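Local coordinates for uncharacterized protein (PDB 4IRT) that is of unknown function but, as a putative neuraminidase with a BNR repeat-like beta-propeller domain, may act on glycans that carry sialic acid, at residues Met79-Gly84 / Tyr156-His161; Leu97-Ser102 / Met114-Val119; Glu128-Ser133 / Leu183-Lys188. One frame throughout, in Å; residues are numbered along the deposited sequence.

Interaction 1. Residues Met79-Gly84 / Tyr156-His161; sequences MIDGEG and YSLKEH
H161 and E83 form the direct polar link between these two segments. H161 NE2 donates to E83 OE1 at 2.8 Å with an N-H...O angle of 156°; the oxygen lies close to the imidazole plane and accepts the N-H on its syn lone pair, although ring and carboxylate are turned 33° apart. Glutamate suits the place because its CD stands anti to CA (chi2 166°), carrying the acid across to the ring. Two waters widen the polar contact. Water 2 donates to E83 OE2 and L158 O; water 1 donates to D81 OD2 at 2.7 Å and is hydrogen-bonded to Y156 OH at 2.8 Å, while H87 NE2 holds the same aspartate oxygen. In the beta-propeller, D81-G84 is the type I turn joining strands 76-80 and 86-90, whereas the segment 156-161 leads out of strand 151-157 toward strand 162-167 in the next blade. D81 OD1 shapes the first turn by accepting from E83 N at 3.0 Å, an Asx turn. Van der Waals packing falls to L158, whose two branches part: CD1 lies 3.7 Å from D81 CG, and CD2 lies 3.7 Å from CA of G82, where a CB would run into it.

Interaction 2. Residues Leu97-Ser102 / Met114-Val119; sequences LNYCRS and MPMTGV. With EDO (1,2-ethanediol), chain L.
M114 N donates to Y99 O at 2.8 Å, with the CA atoms of Y99 and M114 5.6 Å apart, and so fastens the loop 114-119 to strand 99-101. This is an outermost strand of a three-stranded antiparallel sheet, one blade of the beta-propeller, and the loop returns past it on the way to strand 124-131. Water 3 reinforces the join, donating to L97 O and M114 O and accepting from Y99 N. M114 and M116, methionines modelled as selenomethionine, then pack on side chains of 97-102, where a long unbranched chain can lie against flat groups. M116 crosses Y99 at about a right angle; with CE anti to CB (chi3 169°) the methyl reaches over one ring face, 3.7 Å from the centroid, a CH-pi contact, with SE behind it in a longer Met-aromatic one. L97 packs beside it, CD2 lying 3.8 Å from M116 CG. M114 bends instead at its third torsion (chi3 -70°), which turns CE toward R101: in the conformer described, one of two deposited, CE sits 3.4 Å above the plane of the guanidinium, over its centre. The same CE is 3.8 Å from Y99 CE2. The phenol oxygen is buried but well satisfied, since Y99 OH is hydrogen-bonded to H87 and W163 and accepts from R101 NH1. N98, pointing away from the loop, donates through ND2 to O2 of a bound ethanediol at 3.0 Å; this molecule, probably from the crystallisation liquor, also bonds to D91. Water 4 accepts from R101 NH1 and donates to P115 O at 2.9 Å.

Interaction 3. Residues Glu128-Ser133 / Leu183-Lys188; sequences EFYPLS and LYVDEK
L183 lays its CB over one face of the Y130 ring. The strands that carry them, 128-131 and 183-185, run nearly parallel, their axes 22° apart and 7.0 Å away at closest, and no hydrogen bond passes directly between the segments; shape does the work. L183 crosses the ring at about a right angle, and its CB rests 3.7 Å above the ring plane, offset toward the rim near CZ, in a CH-pi contact. A broad aromatic face suits this place, giving the leucine a flat bed. The phenol oxygen has a polar partner as well: Y130 OH is hydrogen-bonded at 2.6 Å to water 5, and the same water accepts from L183 N. Beside Y130 CB, V185 fills the hollow formed by that atom, P131 O and the tip of L132. Its branching at CB lets it face two walls: CG2 lies 3.6 Å from Y130 CB, while CG1, anti to the backbone N (chi1 177°), presses to 3.3 Å from P131 O. L132 CD2 closes the hollow more loosely, 4.3 Å from V185 CG2. These are the first strands of two successive propeller blades, packed side by side. L183 and V185 also touch I191 of strand 191-198, Y184 faces strand 255-258 of the following blade, and P131 leans on E372 and K375 of helix 371-377.

How the interactions relate
From the N terminus, segment 79-84 comes first and meets 156-161, so interaction 1 closes a long loop of more than seventy residues. Interaction 2 is nested inside it, a short closure of 97-102 on 114-119. Segment 128-133 leaves the same loop to meet 183-188, so interaction 3 crosses interaction 1 but follows interaction 2 in series. Three consecutive blades are thereby tied: interactions 1 and 2 both reach the blade of strands 76-80, 86-90 and 99-101, and interaction 3 passes from the second blade to the third. The contacts also touch: R101 packs on Y156, M79 packs on F129 and P131, and F129 meets both Y99 and M116.

Interaction 1. Residues Met79-Gly84 / Tyr156-His161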
loop_
_atom_site.group_PDB
_atom_site.type_symbol
_atom_site.label_atom_id
_atom_site.label_comp_id
_atom_site.label_asym_id
_atom_site.label_seq_id
_atom_site.Cartn_x
_atom_site.Cartn_y
_atom_site.Cartn_z
HETATM N N MSE A 79 -0.875 1.917 -12.053
HETATM C CA MSE A 79 -0.524 3.337 -11.979
HETATM C C MSE A 79 -0.605 3.931 -13.357
HETATM O O MSE A 79 -0.501 3.215 -14.344
HETATM C CB MSE A 79 0.906 3.493 -11.446
HETATM C CG MSE A 79 1.408 4.920 -11.237
HETATM SE SE MSE A 79 0.261 6.029 -10.110
HETATM C CE MSE A 79 0.071 4.885 -8.567
ATOM N N ILE A 80 -0.792 5.247 -13.440
ATOM C CA ILE A 80 -0.861 5.956 -14.714
ATOM C C ILE A 80 0.362 6.860 -14.804
ATOM O O ILE A 80 0.705 7.559 -13.839
ATOM C CB ILE A 80 -2.112 6.837 -14.835
ATOM C CG1 ILE A 80 -3.387 6.113 -14.344
ATOM C CG2 ILE A 80 -2.270 7.337 -16.285
ATOM C CD1 ILE A 80 -3.869 4.984 -15.201
ATOM N N ASP A 81 1.037 6.831 -15.943
ATOM C CA ASP A 81 2.204 7.691 -16.161
ATOM C C ASP A 81 1.764 9.054 -16.709
ATOM O O ASP A 81 0.571 9.287 -16.932
ATOM C CB ASP A 81 3.290 6.992 -17.018
ATOM C CG ASP A 81 2.889 6.793 -18.492
ATOM O OD1 ASP A 81 1.996 7.498 -18.992
ATOM O OD2 ASP A 81 3.499 5.904 -19.153
ATOM N N GLY A 82 2.724 9.929 -16.973
ATOM C CA GLY A 82 2.428 11.305 -17.365
ATOM C C GLY A 82 1.745 11.454 -18.710
ATOM O O GLY A 82 1.215 12.516 -19.002
ATOM N N GLU A 83 1.832 10.433 -19.561
ATOM C CA GLU A 83 1.219 10.447 -20.882
ATOM C C GLU A 83 -0.096 9.711 -20.846
ATOM O O GLU A 83 -0.799 9.656 -21.842
ATOM C CB GLU A 83 2.151 9.819 -21.920
ATOM C CG GLU A 83 3.240 10.767 -22.410
ATOM C CD GLU A 83 4.354 10.076 -23.175
ATOM O OE1 GLU A 83 4.379 8.827 -23.296
ATOM O OE2 GLU A 83 5.252 10.798 -23.629
ATOM N N GLY A 84 -0.475 9.203 -19.685
ATOM C CA GLY A 84 -1.785 8.632 -19.535
ATOM C C GLY A 84 -1.853 7.134 -19.800
ATOM O O GLY A 84 -2.948 6.604 -19.945
ATOM N N TYR A 156 10.845 4.492 -14.438
ATOM C CA TYR A 156 10.373 4.551 -15.822
ATOM C C TYR A 156 10.520 5.960 -16.338
ATOM O O TYR A 156 9.895 6.884 -15.820
ATOM C CB TYR A 156 8.910 4.156 -15.914
ATOM C CG TYR A 156 8.366 4.149 -17.328
ATOM C CD1 TYR A 156 8.733 3.147 -18.224
ATOM C CD2 TYR A 156 7.481 5.124 -17.762
ATOM C CE1 TYR A 156 8.228 3.110 -19.521
ATOM C CE2 TYR A 156 6.962 5.097 -19.065
ATOM C CZ TYR A 156 7.345 4.090 -19.925
ATOM O OH TYR A 156 6.854 4.045 -21.200
ATOM N N SER A 157 11.362 6.122 -17.354
ATOM C CA SER A 157 11.589 7.433 -17.958
ATOM C C SER A 157 10.535 7.624 -19.019
ATOM O O SER A 157 10.491 6.885 -19.988
ATOM C CB SER A 157 12.973 7.519 -18.589
ATOM O OG SER A 157 13.082 8.705 -19.379
ATOM N N LEU A 158 9.693 8.618 -18.831
ATOM C CA LEU A 158 8.628 8.906 -19.779
ATOM C C LEU A 158 9.246 9.303 -21.107
ATOM O O LEU A 158 8.740 8.938 -22.173
ATOM C CB LEU A 158 7.750 10.038 -19.228
ATOM C CG LEU A 158 6.386 10.225 -19.866
ATOM C CD1 LEU A 158 5.570 8.933 -19.790
ATOM C CD2 LEU A 158 5.693 11.376 -19.150
ATOM N N LYS A 159 10.362 10.022 -21.027
ATOM C CA LYS A 159 11.086 10.515 -22.196
ATOM C C LYS A 159 11.576 9.387 -23.101
ATOM O O LYS A 159 11.311 9.395 -24.304
ATOM C CB LYS A 159 12.275 11.371 -21.741
ATOM C CG LYS A 159 12.770 12.384 -22.760
ATOM C CD LYS A 159 13.231 13.657 -22.057
ATOM C CE LYS A 159 13.658 14.739 -23.037
ATOM N NZ LYS A 159 15.034 14.503 -23.552
ATOM N N GLU A 160 12.288 8.422 -22.525
ATOM C CA GLU A 160 12.864 7.318 -23.297
ATOM C C GLU A 160 11.917 6.136 -23.381
ATOM O O GLU A 160 12.211 5.153 -24.062
ATOM C CB GLU A 160 14.177 6.832 -22.664
ATOM C CG GLU A 160 15.208 7.900 -22.321
ATOM C CD GLU A 160 15.730 8.628 -23.538
ATOM O OE1 GLU A 160 15.630 8.068 -24.655
ATOM O OE2 GLU A 160 16.248 9.758 -23.377
ATOM N N HIS A 161 10.799 6.205 -22.658
ATOM C CA HIS A 161 9.892 5.067 -22.510
ATOM C C HIS A 161 10.630 3.784 -22.127
ATOM O O HIS A 161 10.426 2.754 -22.734
ATOM C CB HIS A 161 9.034 4.881 -23.754
ATOM C CG HIS A 161 8.212 6.087 -24.079
ATOM N ND1 HIS A 161 8.683 7.118 -24.868
ATOM C CD2 HIS A 161 6.970 6.453 -23.684
ATOM C CE1 HIS A 161 7.754 8.052 -24.968
ATOM N NE2 HIS A 161 6.703 7.670 -24.264
HETATM O O HOH W 1 4.480 5.528 -21.596
HETATM O O HOH W 2 7.718 11.057 -23.853
#

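Interaction 2. Residues Leu97-Ser102 / Met114-Val119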
loop_
_atom_site.group_PDB
_atom_site.type_symbol
_atom_site.label_atom_id
_atom_site.label_comp_id
_atom_site.label_asym_id
_atom_site.label_seq_id
_atom_site.Cartn_x
_atom_site.Cartn_y
_atom_site.Cartn_z
ATOM N N LEU A 97 8.322 -11.787 -13.418
ATOM C CA LEU A 97 7.565 -10.545 -13.509
ATOM C C LEU A 97 6.484 -10.637 -14.571
ATOM O O LEU A 97 6.756 -11.051 -15.701
ATOM C CB LEU A 97 8.511 -9.395 -13.836
ATOM C CG LEU A 97 7.885 -8.032 -14.075
ATOM C CD1 LEU A 97 7.402 -7.455 -12.761
ATOM C CD2 LEU A 97 8.933 -7.108 -14.713
ATOM N N ASN A 98 5.281 -10.255 -14.168
ATOM C CA ASN A 98 4.120 -10.001 -15.031
ATOM C C ASN A 98 3.838 -8.513 -15.034
ATOM O O ASN A 98 3.444 -7.961 -13.997
ATOM C CB ASN A 98 2.882 -10.691 -14.473
ATOM C CG ASN A 98 3.046 -12.205 -14.393
ATOM O OD1 ASN A 98 3.470 -12.849 -15.365
ATOM N ND2 ASN A 98 2.712 -12.783 -13.233
ATOM N N TYR A 99 4.035 -7.894 -16.203
ATOM C CA TYR A 99 3.984 -6.452 -16.387
ATOM C C TYR A 99 3.491 -6.117 -17.803
ATOM O O TYR A 99 4.038 -6.630 -18.804
ATOM C CB TYR A 99 5.377 -5.845 -16.156
ATOM C CG TYR A 99 5.498 -4.427 -16.623
ATOM C CD1 TYR A 99 4.647 -3.435 -16.137
ATOM C CD2 TYR A 99 6.447 -4.067 -17.572
ATOM C CE1 TYR A 99 4.758 -2.120 -16.570
ATOM C CE2 TYR A 99 6.573 -2.766 -18.005
ATOM C CZ TYR A 99 5.722 -1.793 -17.519
ATOM O OH TYR A 99 5.848 -0.499 -17.949
ATOM N N CYS A 100 2.465 -5.278 -17.870
ATOM C CA CYS A 100 1.863 -4.837 -19.119
ATOM C C CYS A 100 1.601 -3.357 -19.064
ATOM O O CYS A 100 1.534 -2.749 -17.961
ATOM C CB CYS A 100 0.505 -5.475 -19.303
ATOM S SG CYS A 100 0.621 -7.244 -19.389
ATOM N N ARG A 101 1.347 -2.792 -20.248
ATOM C CA ARG A 101 1.007 -1.372 -20.373
ATOM C C ARG A 101 -0.134 -1.234 -21.350
ATOM O O ARG A 101 -0.280 -2.050 -22.255
ATOM C CB ARG A 101 2.172 -0.552 -20.933
ATOM C CG ARG A 101 3.253 -0.144 -19.948
ATOM C CD ARG A 101 4.174 0.906 -20.565
ATOM N NE ARG A 101 4.870 0.459 -21.781
ATOM C CZ ARG A 101 6.145 0.055 -21.859
ATOM N NH1 ARG A 101 6.931 -0.007 -20.792
ATOM N NH2 ARG A 101 6.640 -0.302 -23.035
ATOM N N SER A 102 -0.938 -0.183 -21.166
ATOM C CA SER A 102 -1.957 0.240 -22.131
ATOM C C SER A 102 -1.385 0.282 -23.520
ATOM O O SER A 102 -0.243 0.729 -23.713
ATOM C CB SER A 102 -2.422 1.672 -21.825
ATOM O OG SER A 102 -3.156 1.749 -20.649
HETATM N N MSE A 114 5.805 -7.787 -20.667
HETATM C CA MSE A 114 7.107 -7.245 -21.013
HETATM C C MSE A 114 8.046 -7.254 -19.822
HETATM O O MSE A 114 7.606 -7.211 -18.680
HETATM C CB MSE A 114 7.009 -5.766 -21.390
HETATM C CG MSE A 114 6.141 -5.563 -22.608
HETATM SE SE MSE A 114 5.960 -3.623 -22.927
HETATM C CE MSE A 114 4.864 -3.135 -21.421
ATOM N N PRO A 115 9.360 -7.295 -20.082
ATOM C CA PRO A 115 10.327 -7.048 -19.034
ATOM C C PRO A 115 10.390 -5.574 -18.688
ATOM O O PRO A 115 9.839 -4.736 -19.421
ATOM C CB PRO A 115 11.650 -7.509 -19.658
ATOM C CG PRO A 115 11.485 -7.283 -21.124
ATOM C CD PRO A 115 10.006 -7.466 -21.405
HETATM N N MSE A 116 11.032 -5.257 -17.564
HETATM C CA MSE A 116 11.364 -3.888 -17.240
HETATM C C MSE A 116 12.808 -3.693 -17.626
HETATM O O MSE A 116 13.088 -3.088 -18.676
HETATM C CB MSE A 116 11.059 -3.591 -15.772
HETATM C CG MSE A 116 9.539 -3.452 -15.557
HETATM SE SE MSE A 116 9.232 -3.238 -13.627
HETATM C CE MSE A 116 7.345 -2.736 -13.778
ATOM N N THR A 117 13.738 -4.221 -16.830
ATOM C CA THR A 117 15.180 -4.205 -17.211
ATOM C C THR A 117 15.692 -5.564 -17.692
ATOM O O THR A 117 16.801 -5.684 -18.243
ATOM C CB THR A 117 16.039 -3.738 -16.039
ATOM O OG1 THR A 117 16.120 -4.772 -15.048
ATOM C CG2 THR A 117 15.433 -2.506 -15.431
ATOM N N GLY A 118 14.897 -6.601 -17.477
ATOM C CA GLY A 118 15.287 -7.972 -17.804
ATOM C C GLY A 118 16.261 -8.605 -16.826
ATOM O O GLY A 118 16.749 -9.711 -17.068
ATOM N N VAL A 119 16.556 -7.923 -15.724
ATOM C CA VAL A 119 17.506 -8.415 -14.730
ATOM C C VAL A 119 16.823 -8.543 -13.385
ATOM O O VAL A 119 16.130 -7.619 -12.945
ATOM C CB VAL A 119 18.702 -7.441 -14.565
ATOM C CG1 VAL A 119 19.738 -8.009 -13.592
ATOM C CG2 VAL A 119 19.335 -7.131 -15.917
HETATM C C1 EDO L . 1.682 -17.062 -10.911
HETATM O O1 EDO L . 1.255 -18.355 -11.423
HETATM C C2 EDO L . 2.621 -16.340 -11.876
HETATM O O2 EDO L . 1.902 -15.687 -12.943
HETATM O O HOH W 3 6.026 -9.390 -17.796
HETATM O O HOH W 4 9.261 -2.107 -20.575
#

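Interaction 3. Residues Glu128-Ser133 / Leu183-Lys188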
loop_
_atom_site.group_PDB
_atom_site.type_symbol
_atom_site.label_atom_id
_atom_site.label_comp_id
_atom_site.label_asym_id
_atom_site.label_seq_id
_atom_site.Cartn_x
_atom_site.Cartn_y
_atom_site.Cartn_z
ATOM N N GLU A 128 4.679 -2.790 -6.605
ATOM C CA GLU A 128 4.156 -1.483 -6.192
ATOM C C GLU A 128 4.642 -0.400 -7.136
ATOM O O GLU A 128 5.832 -0.362 -7.444
ATOM C CB GLU A 128 4.649 -1.081 -4.792
ATOM C CG GLU A 128 4.478 -2.074 -3.661
ATOM C CD GLU A 128 5.396 -1.750 -2.458
ATOM O OE1 GLU A 128 5.731 -0.580 -2.215
ATOM O OE2 GLU A 128 5.845 -2.678 -1.765
ATOM N N PHE A 129 3.728 0.498 -7.542
ATOM C CA PHE A 129 4.033 1.650 -8.366
ATOM C C PHE A 129 3.840 2.941 -7.553
ATOM O O PHE A 129 2.940 3.023 -6.722
ATOM C CB PHE A 129 3.100 1.736 -9.567
ATOM C CG PHE A 129 3.339 0.688 -10.626
ATOM C CD1 PHE A 129 4.350 0.836 -11.560
ATOM C CD2 PHE A 129 2.499 -0.414 -10.725
ATOM C CE1 PHE A 129 4.560 -0.128 -12.527
ATOM C CE2 PHE A 129 2.696 -1.361 -11.698
ATOM C CZ PHE A 129 3.720 -1.205 -12.617
ATOM N N TYR A 130 4.643 3.962 -7.869
ATOM C CA TYR A 130 4.504 5.309 -7.317
ATOM C C TYR A 130 4.830 6.292 -8.413
ATOM O O TYR A 130 5.787 6.092 -9.185
ATOM C CB TYR A 130 5.442 5.525 -6.117
ATOM C CG TYR A 130 5.304 4.453 -5.067
ATOM C CD1 TYR A 130 4.348 4.557 -4.065
ATOM C CD2 TYR A 130 6.092 3.290 -5.113
ATOM C CE1 TYR A 130 4.187 3.565 -3.121
ATOM C CE2 TYR A 130 5.922 2.284 -4.185
ATOM C CZ TYR A 130 4.971 2.421 -3.195
ATOM O OH TYR A 130 4.792 1.436 -2.274
ATOM N N PRO A 131 4.061 7.390 -8.492
ATOM C CA PRO A 131 4.351 8.401 -9.489
ATOM C C PRO A 131 5.412 9.389 -9.008
ATOM O O PRO A 131 5.405 9.780 -7.844
ATOM C CB PRO A 131 3.003 9.113 -9.634
ATOM C CG PRO A 131 2.489 9.108 -8.255
ATOM C CD PRO A 131 2.931 7.789 -7.639
ATOM N N LEU A 132 6.292 9.799 -9.910
ATOM C CA LEU A 132 7.368 10.726 -9.606
ATOM C C LEU A 132 7.026 12.043 -10.275
ATOM O O LEU A 132 6.201 12.086 -11.195
ATOM C CB LEU A 132 8.692 10.219 -10.174
ATOM C CG LEU A 132 9.179 8.887 -9.583
ATOM C CD1 LEU A 132 10.467 8.485 -10.287
ATOM C CD2 LEU A 132 9.384 9.014 -8.076
ATOM N N SER A 133 7.673 13.109 -9.826
ATOM C CA SER A 133 7.476 14.421 -10.452
ATOM C C SER A 133 7.825 14.360 -11.930
ATOM O O SER A 133 8.761 13.677 -12.317
ATOM C CB SER A 133 8.322 15.485 -9.748
ATOM O OG SER A 133 7.641 15.892 -8.587
ATOM N N LEU A 183 6.072 2.760 1.073
ATOM C CA LEU A 183 6.580 4.009 0.532
ATOM C C LEU A 183 5.445 4.940 0.210
ATOM O O LEU A 183 4.282 4.531 0.173
ATOM C CB LEU A 183 7.398 3.800 -0.754
ATOM C CG LEU A 183 8.592 2.875 -0.634
ATOM C CD1 LEU A 183 8.212 1.444 -0.938
ATOM C CD2 LEU A 183 9.733 3.234 -1.546
ATOM N N TYR A 184 5.818 6.176 -0.050
ATOM C CA TYR A 184 4.899 7.204 -0.495
ATOM C C TYR A 184 5.698 8.304 -1.166
ATOM O O TYR A 184 6.778 8.667 -0.688
ATOM C CB TYR A 184 4.145 7.775 0.688
ATOM C CG TYR A 184 3.014 8.721 0.359
ATOM C CD1 TYR A 184 1.767 8.217 0.001
ATOM C CD2 TYR A 184 3.157 10.111 0.484
ATOM C CE1 TYR A 184 0.697 9.061 -0.281
ATOM C CE2 TYR A 184 2.087 10.969 0.210
ATOM C CZ TYR A 184 0.839 10.417 -0.158
ATOM O OH TYR A 184 -0.248 11.215 -0.428
ATOM N N VAL A 185 5.184 8.842 -2.272
ATOM C CA VAL A 185 5.852 9.971 -2.913
ATOM C C VAL A 185 5.012 11.189 -2.614
ATOM O O VAL A 185 3.820 11.227 -2.968
ATOM C CB VAL A 185 6.003 9.757 -4.424
ATOM C CG1 VAL A 185 6.640 10.980 -5.072
ATOM C CG2 VAL A 185 6.834 8.504 -4.674
ATOM N N ASP A 186 5.600 12.158 -1.921
ATOM C CA ASP A 186 4.814 13.281 -1.429
ATOM C C ASP A 186 4.537 14.305 -2.521
ATOM O O ASP A 186 4.916 14.130 -3.681
ATOM C CB ASP A 186 5.401 13.897 -0.148
ATOM C CG ASP A 186 6.717 14.629 -0.361
ATOM O OD1 ASP A 186 7.036 15.028 -1.504
ATOM O OD2 ASP A 186 7.435 14.844 0.644
ATOM N N GLU A 187 3.823 15.353 -2.154
ATOM C CA GLU A 187 3.402 16.351 -3.142
ATOM C C GLU A 187 4.552 17.211 -3.669
ATOM O O GLU A 187 4.365 17.987 -4.608
ATOM C CB GLU A 187 2.236 17.175 -2.591
ATOM C CG GLU A 187 1.014 16.292 -2.475
ATOM C CD GLU A 187 -0.052 16.770 -1.498
ATOM O OE1 GLU A 187 -0.140 17.979 -1.257
ATOM O OE2 GLU A 187 -0.838 15.920 -0.994
ATOM N N LYS A 188 5.725 17.080 -3.053
ATOM C CA LYS A 188 6.948 17.753 -3.528
ATOM C C LYS A 188 7.863 16.823 -4.330
ATOM O O LYS A 188 8.955 17.230 -4.805
ATOM C CB LYS A 188 7.711 18.319 -2.346
ATOM C CG LYS A 188 6.946 19.416 -1.639
ATOM C CD LYS A 188 7.840 20.260 -0.778
ATOM C CE LYS A 188 7.688 19.932 0.688
ATOM N NZ LYS A 188 8.333 21.013 1.494
HETATM O O HOH W 5 3.646 1.161 0.072
#